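Local atomic coordinates of PF04016 domain protein (Desulfitobacterium hafniense, PDB entry 3L5O), a protein that is of unknown function but, with its enolase-like and Rossmann-like folds joined around a shared active site, may take part in heavy-metal chelation. Residues A[86-98]-A[191-203]. Numbering follows the deposited sequence. Where two conformers were deposited one is given.
With IMD (imidazole), chain D.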
ATOM      1  N   VAL A  86       2.721  12.417  -2.516  1.00 40.98           N
ATOM      2  CA  VAL A  86       1.708  11.502  -1.972  1.00 41.35           C
ATOM      3  C   VAL A  86       0.453  12.249  -1.512  1.00 42.37           C
ATOM      4  O   VAL A  86      -0.645  11.693  -1.516  1.00 40.09           O
ATOM      5  CB  VAL A  86       2.271  10.606  -0.817  1.00 40.00           C
ATOM      6  CG1 VAL A  86       2.487  11.394   0.471  1.00 43.41           C
ATOM      7  CG2 VAL A  86       1.359   9.370  -0.569  1.00 43.38           C
ATOM      8  N   LYS A  87       0.619  13.515  -1.157  1.00 41.36           N
ATOM      9  CA  LYS A  87      -0.479  14.316  -0.677  1.00 41.90           C
ATOM     10  C   LYS A  87      -1.291  14.975  -1.779  1.00 43.81           C
ATOM     11  O   LYS A  87      -2.316  15.621  -1.497  1.00 46.87           O
ATOM     12  CB  LYS A  87       0.040  15.366   0.268  1.00 43.28           C
ATOM     13  CG  LYS A  87       0.760  14.867   1.524  1.00 46.05           C
ATOM     14  CD  LYS A  87       0.971  16.119   2.401  1.00 49.44           C
ATOM     15  CE  LYS A  87       1.716  15.900   3.692  1.00 57.03           C
ATOM     16  NZ  LYS A  87       2.996  16.683   3.705  1.00 65.37           N
ATOM     17  N   SER A  88      -0.902  14.747  -3.031  1.00 39.60           N
ATOM     18  CA  SER A  88      -1.575  15.388  -4.154  1.00 42.03           C
ATOM     19  C   SER A  88      -2.993  14.881  -4.353  1.00 41.45           C
ATOM     20  O   SER A  88      -3.274  13.688  -4.179  1.00 43.08           O
ATOM     21  CB  SER A  88      -0.787  15.172  -5.432  1.00 38.68           C
ATOM     22  OG  SER A  88      -1.501  15.680  -6.526  1.00 39.52           O
ATOM     23  N   TRP A  89      -3.894  15.785  -4.743  1.00 42.32           N
ATOM     24  CA  TRP A  89      -5.273  15.379  -5.089  1.00 43.71           C
ATOM     25  C   TRP A  89      -5.381  14.910  -6.523  1.00 44.65           C
ATOM     26  O   TRP A  89      -6.445  14.529  -6.969  1.00 43.43           O
ATOM     27  CB  TRP A  89      -6.249  16.513  -4.797  1.00 43.74           C
ATOM     28  CG  TRP A  89      -6.343  16.730  -3.338  1.00 43.29           C
ATOM     29  CD1 TRP A  89      -5.850  17.786  -2.629  1.00 44.18           C
ATOM     30  CD2 TRP A  89      -6.862  15.804  -2.379  1.00 43.21           C
ATOM     31  NE1 TRP A  89      -6.070  17.591  -1.288  1.00 46.35           N
ATOM     32  CE2 TRP A  89      -6.692  16.379  -1.109  1.00 46.60           C
ATOM     33  CE3 TRP A  89      -7.460  14.535  -2.469  1.00 40.45           C
ATOM     34  CZ2 TRP A  89      -7.115  15.752   0.058  1.00 47.42           C
ATOM     35  CZ3 TRP A  89      -7.881  13.915  -1.312  1.00 40.46           C
ATOM     36  CH2 TRP A  89      -7.722  14.534  -0.065  1.00 44.76           C
ATOM     37  N   ASN A  90      -4.258  14.954  -7.237  1.00 45.28           N
ATOM     38  CA  ASN A  90      -4.090  14.285  -8.511  1.00 43.23           C
ATOM     39  C   ASN A  90      -3.531  12.904  -8.184  1.00 44.66           C
ATOM     40  O   ASN A  90      -2.403  12.766  -7.727  1.00 41.46           O
ATOM     41  CB  ASN A  90      -3.131  15.102  -9.397  1.00 45.00           C
ATOM     42  CG  ASN A  90      -2.873  14.449 -10.735  1.00 50.65           C
ATOM     43  OD1 ASN A  90      -2.617  13.242 -10.825  1.00 60.28           O
ATOM     44  ND2 ASN A  90      -2.957  15.229 -11.779  1.00 53.19           N
ATOM     45  N   TYR A  91      -4.335  11.871  -8.408  1.00 42.22           N
ATOM     46  CA  TYR A  91      -3.982  10.526  -8.005  1.00 44.92           C
ATOM     47  C   TYR A  91      -2.792   9.870  -8.747  1.00 42.72           C
ATOM     48  O   TYR A  91      -2.110   9.032  -8.161  1.00 43.79           O
ATOM     49  CB  TYR A  91      -5.252   9.642  -7.968  1.00 48.71           C
ATOM     50  CG  TYR A  91      -6.290  10.022  -6.858  1.00 53.52           C
ATOM     51  CD1 TYR A  91      -5.949  10.839  -5.755  1.00 52.71           C
ATOM     52  CD2 TYR A  91      -7.603   9.520  -6.912  1.00 60.58           C
ATOM     53  CE1 TYR A  91      -6.898  11.167  -4.754  1.00 51.57           C
ATOM     54  CE2 TYR A  91      -8.552   9.835  -5.918  1.00 60.00           C
ATOM     55  CZ  TYR A  91      -8.196  10.652  -4.844  1.00 60.72           C
ATOM     56  OH  TYR A  91      -9.147  10.946  -3.878  1.00 53.74           O
ATOM     57  N   VAL A  92      -2.504  10.252  -9.982  1.00 41.98           N
ATOM     58  CA  VAL A  92      -1.269   9.768 -10.636  1.00 44.42           C
ATOM     59  C   VAL A  92      -0.007  10.337  -9.931  1.00 42.09           C
ATOM     60  O   VAL A  92       0.975   9.650  -9.758  1.00 43.86           O
ATOM     61  CB  VAL A  92      -1.237  10.092 -12.132  1.00 45.96           C
ATOM     62  CG1 VAL A  92       0.103   9.714 -12.738  1.00 53.02           C
ATOM     63  CG2 VAL A  92      -2.364   9.377 -12.846  1.00 55.74           C
ATOM     64  N   GLU A  93      -0.053  11.607  -9.556  1.00 40.62           N
ATOM     65  CA  GLU A  93       1.009  12.249  -8.806  1.00 39.34           C
ATOM     66  C   GLU A  93       1.147  11.602  -7.424  1.00 40.04           C
ATOM     67  O   GLU A  93       2.251  11.313  -6.975  1.00 42.66           O
ATOM     68  CB  GLU A  93       0.718  13.742  -8.710  1.00 39.33           C
ATOM     69  CG  GLU A  93       1.681  14.492  -7.825  1.00 40.72           C
ATOM     70  CD  GLU A  93       1.573  15.993  -7.930  1.00 41.60           C
ATOM     71  OE1 GLU A  93       0.915  16.481  -8.879  1.00 44.42           O
ATOM     72  OE2 GLU A  93       2.182  16.684  -7.054  1.00 43.42           O
ATOM     73  N   ALA A  94       0.023  11.351  -6.762  1.00 41.86           N
ATOM     74  CA  ALA A  94       0.027  10.720  -5.435  1.00 41.48           C
ATOM     75  C   ALA A  94       0.628   9.329  -5.481  1.00 39.75           C
ATOM     76  O   ALA A  94       1.371   8.966  -4.587  1.00 43.29           O
ATOM     77  CB  ALA A  94      -1.362  10.677  -4.852  1.00 40.52           C
ATOM     78  N   SER A  95       0.387   8.598  -6.561  1.00 40.24           N
ATOM     79  CA  SER A  95       0.939   7.248  -6.714  0.50 41.27           C
ATOM     80  C   SER A  95       2.464   7.295  -6.792  1.00 40.08           C
ATOM     81  O   SER A  95       3.126   6.465  -6.224  1.00 39.67           O
ATOM     82  CB  SER A  95       0.327   6.507  -7.924  0.50 41.68           C
ATOM     83  OG  SER A  95       0.917   6.900  -9.157  0.50 42.16           O
ATOM     84  N   ILE A  96       3.007   8.304  -7.462  1.00 41.64           N
ATOM     85  CA  ILE A  96       4.466   8.568  -7.518  1.00 39.96           C
ATOM     86  C   ILE A  96       5.058   8.882  -6.143  1.00 42.71           C
ATOM     87  O   ILE A  96       6.124   8.378  -5.788  1.00 42.56           O
ATOM     88  CB  ILE A  96       4.708   9.723  -8.513  1.00 40.45           C
ATOM     89  CG1 ILE A  96       4.343   9.237  -9.927  1.00 43.98           C
ATOM     90  CG2 ILE A  96       6.124  10.228  -8.474  1.00 44.10           C
ATOM     91  CD1 ILE A  96       4.344  10.332 -10.994  1.00 48.43           C
ATOM     92  N   GLY A  97       4.360   9.722  -5.384  1.00 38.30           N
ATOM     93  CA  GLY A  97       4.685  10.009  -4.003  1.00 39.04           C
ATOM     94  C   GLY A  97       4.751   8.773  -3.146  1.00 40.27           C
ATOM     95  O   GLY A  97       5.652   8.660  -2.348  1.00 39.30           O
ATOM     96  N   LEU A  98       3.790   7.854  -3.280  1.00 37.83           N
ATOM     97  CA  LEU A  98       3.858   6.603  -2.529  1.00 40.16           C
ATOM     98  C   LEU A  98       4.998   5.692  -3.016  1.00 40.91           C
ATOM     99  O   LEU A  98       5.645   5.048  -2.212  1.00 42.32           O
ATOM    100  CB  LEU A  98       2.513   5.858  -2.565  1.00 41.36           C
ATOM    101  CG  LEU A  98       2.416   4.545  -1.767  1.00 43.86           C
ATOM    102  CD1 LEU A  98       2.770   4.719  -0.282  1.00 43.22           C
ATOM    103  CD2 LEU A  98       1.007   3.987  -1.914  1.00 42.53           C
ATOM    104  N   TYR A 191      -9.171  -5.159   6.849  1.00 41.64           N
ATOM    105  CA  TYR A 191      -8.073  -5.069   5.888  1.00 39.55           C
ATOM    106  C   TYR A 191      -8.346  -3.954   4.892  1.00 41.51           C
ATOM    107  O   TYR A 191      -9.441  -3.875   4.324  1.00 41.10           O
ATOM    108  CB  TYR A 191      -7.939  -6.389   5.104  1.00 41.48           C
ATOM    109  CG  TYR A 191      -7.808  -7.569   6.003  1.00 44.96           C
ATOM    110  CD1 TYR A 191      -8.946  -8.105   6.619  1.00 48.81           C
ATOM    111  CD2 TYR A 191      -6.568  -8.139   6.282  1.00 44.84           C
ATOM    112  CE1 TYR A 191      -8.862  -9.162   7.483  1.00 44.53           C
ATOM    113  CE2 TYR A 191      -6.473  -9.239   7.148  1.00 48.96           C
ATOM    114  CZ  TYR A 191      -7.634  -9.735   7.751  1.00 53.47           C
ATOM    115  OH  TYR A 191      -7.608 -10.791   8.632  1.00 54.24           O
ATOM    116  N   ILE A 192      -7.344  -3.126   4.627  1.00 41.19           N
ATOM    117  CA  ILE A 192      -7.510  -1.989   3.758  1.00 43.45           C
ATOM    118  C   ILE A 192      -6.397  -1.998   2.714  1.00 43.29           C
ATOM    119  O   ILE A 192      -5.212  -2.037   3.051  1.00 46.03           O
ATOM    120  CB  ILE A 192      -7.456  -0.658   4.548  1.00 41.53           C
ATOM    121  CG1 ILE A 192      -8.509  -0.603   5.660  1.00 47.82           C
ATOM    122  CG2 ILE A 192      -7.656   0.548   3.610  1.00 41.45           C
ATOM    123  CD1 ILE A 192      -8.206   0.482   6.707  1.00 43.79           C
ATOM    124  N   THR A 193      -6.789  -1.922   1.455  1.00 41.29           N
ATOM    125  CA  THR A 193      -5.853  -1.712   0.388  1.00 43.01           C
ATOM    126  C   THR A 193      -4.957  -0.468   0.549  1.00 42.91           C
ATOM    127  O   THR A 193      -5.384   0.612   0.983  1.00 40.54           O
ATOM    128  CB  THR A 193      -6.573  -1.623  -0.950  1.00 43.02           C
ATOM    129  OG1 THR A 193      -5.613  -1.331  -1.968  1.00 42.53           O
ATOM    130  CG2 THR A 193      -7.603  -0.417  -0.994  1.00 43.31           C
ATOM    131  N   CYS A 194      -3.705  -0.629   0.153  1.00 44.33           N
ATOM    132  CA  CYS A 194      -2.720   0.455   0.249  1.00 43.60           C
ATOM    133  C   CYS A 194      -3.091   1.568  -0.754  1.00 43.71           C
ATOM    134  O   CYS A 194      -2.597   2.685  -0.634  1.00 44.76           O
ATOM    135  CB  CYS A 194      -1.320  -0.095  -0.021  1.00 44.43           C
ATOM    136  SG  CYS A 194      -1.141  -0.820  -1.676  1.00 47.34           S
ATOM    137  N   ALA A 195      -3.990   1.277  -1.715  1.00 42.87           N
ATOM    138  CA  ALA A 195      -4.557   2.328  -2.591  1.00 42.71           C
ATOM    139  C   ALA A 195      -5.213   3.446  -1.789  1.00 44.32           C
ATOM    140  O   ALA A 195      -5.376   4.543  -2.301  1.00 45.42           O
ATOM    141  CB  ALA A 195      -5.568   1.755  -3.592  1.00 44.17           C
ATOM    142  N   SER A 196      -5.624   3.157  -0.551  1.00 42.91           N
ATOM    143  CA  SER A 196      -6.232   4.151   0.309  1.00 43.01           C
ATOM    144  C   SER A 196      -5.266   5.263   0.728  1.00 41.92           C
ATOM    145  O   SER A 196      -5.697   6.350   1.069  1.00 39.38           O
ATOM    146  CB  SER A 196      -6.823   3.506   1.551  1.00 44.48           C
ATOM    147  OG  SER A 196      -5.806   2.854   2.294  1.00 50.49           O
ATOM    148  N   VAL A 197      -3.973   4.990   0.714  1.00 41.10           N
ATOM    149  CA  VAL A 197      -2.966   6.019   0.948  1.00 41.63           C
ATOM    150  C   VAL A 197      -3.037   7.023  -0.172  1.00 40.57           C
ATOM    151  O   VAL A 197      -3.076   8.250   0.063  1.00 40.54           O
ATOM    152  CB  VAL A 197      -1.519   5.404   0.995  1.00 40.93           C
ATOM    153  CG1 VAL A 197      -0.447   6.493   1.141  1.00 45.78           C
ATOM    154  CG2 VAL A 197      -1.435   4.419   2.106  1.00 42.40           C
ATOM    155  N   VAL A 198      -3.062   6.506  -1.394  1.00 40.47           N
ATOM    156  CA  VAL A 198      -3.058   7.353  -2.578  1.00 42.11           C
ATOM    157  C   VAL A 198      -4.315   8.215  -2.682  1.00 43.32           C
ATOM    158  O   VAL A 198      -4.253   9.404  -2.996  1.00 43.03           O
ATOM    159  CB  VAL A 198      -2.931   6.503  -3.857  1.00 43.28           C
ATOM    160  CG1 VAL A 198      -3.118   7.369  -5.097  1.00 42.03           C
ATOM    161  CG2 VAL A 198      -1.572   5.760  -3.908  1.00 46.80           C
ATOM    162  N   ASP A 199      -5.483   7.648  -2.417  1.00 42.87           N
ATOM    163  CA  ASP A 199      -6.674   8.472  -2.588  1.00 44.26           C
ATOM    164  C   ASP A 199      -7.120   9.241  -1.322  1.00 41.13           C
ATOM    165  O   ASP A 199      -8.079  10.003  -1.366  1.00 41.17           O
ATOM    166  CB  ASP A 199      -7.806   7.689  -3.281  1.00 46.92           C
ATOM    167  CG  ASP A 199      -8.217   6.522  -2.537  1.00 48.58           C
ATOM    168  OD1 ASP A 199      -8.014   6.555  -1.297  1.00 50.23           O
ATOM    169  OD2 ASP A 199      -8.769   5.532  -3.091  1.00 51.13           O
ATOM    170  N   LYS A 200      -6.370   9.095  -0.235  1.00 42.83           N
ATOM    171  CA  LYS A 200      -6.603   9.851   1.010  1.00 41.92           C
ATOM    172  C   LYS A 200      -7.870   9.442   1.757  1.00 40.90           C
ATOM    173  O   LYS A 200      -8.369  10.171   2.604  1.00 42.35           O
ATOM    174  CB  LYS A 200      -6.544  11.368   0.782  1.00 41.97           C
ATOM    175  CG  LYS A 200      -5.168  12.031   1.088  1.00 38.34           C
ATOM    176  CD  LYS A 200      -4.061  11.681   0.113  1.00 35.46           C
ATOM    177  CE  LYS A 200      -4.255  12.389  -1.241  1.00 41.27           C
ATOM    178  NZ  LYS A 200      -3.234  11.842  -2.210  1.00 38.11           N
ATOM    179  N   THR A 201      -8.357   8.239   1.488  1.00 40.20           N
ATOM    180  CA  THR A 201      -9.463   7.660   2.279  1.00 38.91           C
ATOM    181  C   THR A 201      -8.954   7.051   3.572  1.00 40.22           C
ATOM    182  O   THR A 201      -9.734   6.839   4.511  1.00 41.75           O
ATOM    183  CB  THR A 201     -10.232   6.588   1.471  1.00 38.88           C
ATOM    184  OG1 THR A 201      -9.325   5.617   0.922  1.00 40.54           O
ATOM    185  CG2 THR A 201     -10.939   7.237   0.299  1.00 39.17           C
ATOM    186  N   LEU A 202      -7.652   6.775   3.628  1.00 41.62           N
ATOM    187  CA  LEU A 202      -7.093   5.997   4.728  1.00 40.86           C
ATOM    188  C   LEU A 202      -7.378   6.591   6.116  1.00 41.46           C
ATOM    189  O   LEU A 202      -7.798   5.864   6.983  1.00 42.67           O
ATOM    190  CB  LEU A 202      -5.585   5.749   4.546  1.00 41.72           C
ATOM    191  CG  LEU A 202      -4.901   4.894   5.621  1.00 42.04           C
ATOM    192  CD1 LEU A 202      -5.463   3.492   5.678  1.00 47.78           C
ATOM    193  CD2 LEU A 202      -3.393   4.811   5.353  1.00 43.42           C
ATOM    194  N   PRO A 203      -7.121   7.874   6.364  1.00 42.74           N
ATOM    195  CA  PRO A 203      -7.307   8.375   7.739  1.00 42.37           C
ATOM    196  C   PRO A 203      -8.740   8.150   8.240  1.00 42.20           C
ATOM    197  O   PRO A 203      -8.900   7.703   9.371  1.00 41.97           O
ATOM    198  CB  PRO A 203      -6.928   9.846   7.638  1.00 44.24           C
ATOM    199  CG  PRO A 203      -6.035   9.944   6.400  1.00 40.39           C
ATOM    200  CD  PRO A 203      -6.565   8.912   5.450  1.00 41.41           C
TER
HETATM  201  N1  IMD D 303     -10.138   1.683  -2.257  1.00 68.01           N
HETATM  202  C2  IMD D 303      -8.987   2.369  -2.048  1.00 63.46           C
HETATM  203  N3  IMD D 303      -9.281   3.494  -1.377  1.00 64.15           N
HETATM  204  C4  IMD D 303     -10.606   3.536  -1.160  1.00 65.33           C
HETATM  205  C5  IMD D 303     -11.153   2.389  -1.723  1.00 64.70           C
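V198 is the knob of this interface: its two methyls drop into a hollow of helix 91-98 walled by Y91, A94, S95 and L98. V198 CG1, placed anti to the backbone N (chi1 172°), lies 3.8 Å from A94 CB and also meets the backbone O of Y91, while CG2 rests on L98 CD2. A94 is the low floor of the hollow, and the axes of helices 91-98 and 195-199 pass 9.0 Å apart at a crossing angle of 125°. L98 lies across both valines at about a right angle, its CD1 pressing on V197 CG1; V86 CG2 reaches the same V197 methyl, which thus fills the notch between V86 and L98. At the start of helix 91-98, D199 CB makes a CH-pi contact over one face of the Y91 ring, 3.7 Å from its centroid. K200, leaving its helix with positive phi, folds its chain at chi2 and chi3 across one face of the W89 indole, where K200 CE makes a CH-pi contact 4.1 Å from the W89 six-membered ring centroid. The bend carries K200 NZ inward to A94 CB, where it bonds V86 O and S88 O, each at 2.7 Å, and V198 O at 2.8 Å. Three carbonyls thus grip one ammonium; those of V86 and S88 tie the 3-10 turn and loop ahead of helix 91-98 to the end of helix 195-199. A methionine in its place would probably leave these carbonyls without their shared donor and the loop less firmly held. D199 turns its carboxylate away to bond T201 and W168, and more weakly a bound imidazole, probably from the crystallisation liquor. Helix 195-199 follows strand 189-193 of the mostly parallel, Rossmann-like sheet, so this knob-into-hole packing joins that fold to helix 91-105, consistent with two folds combining around one active site.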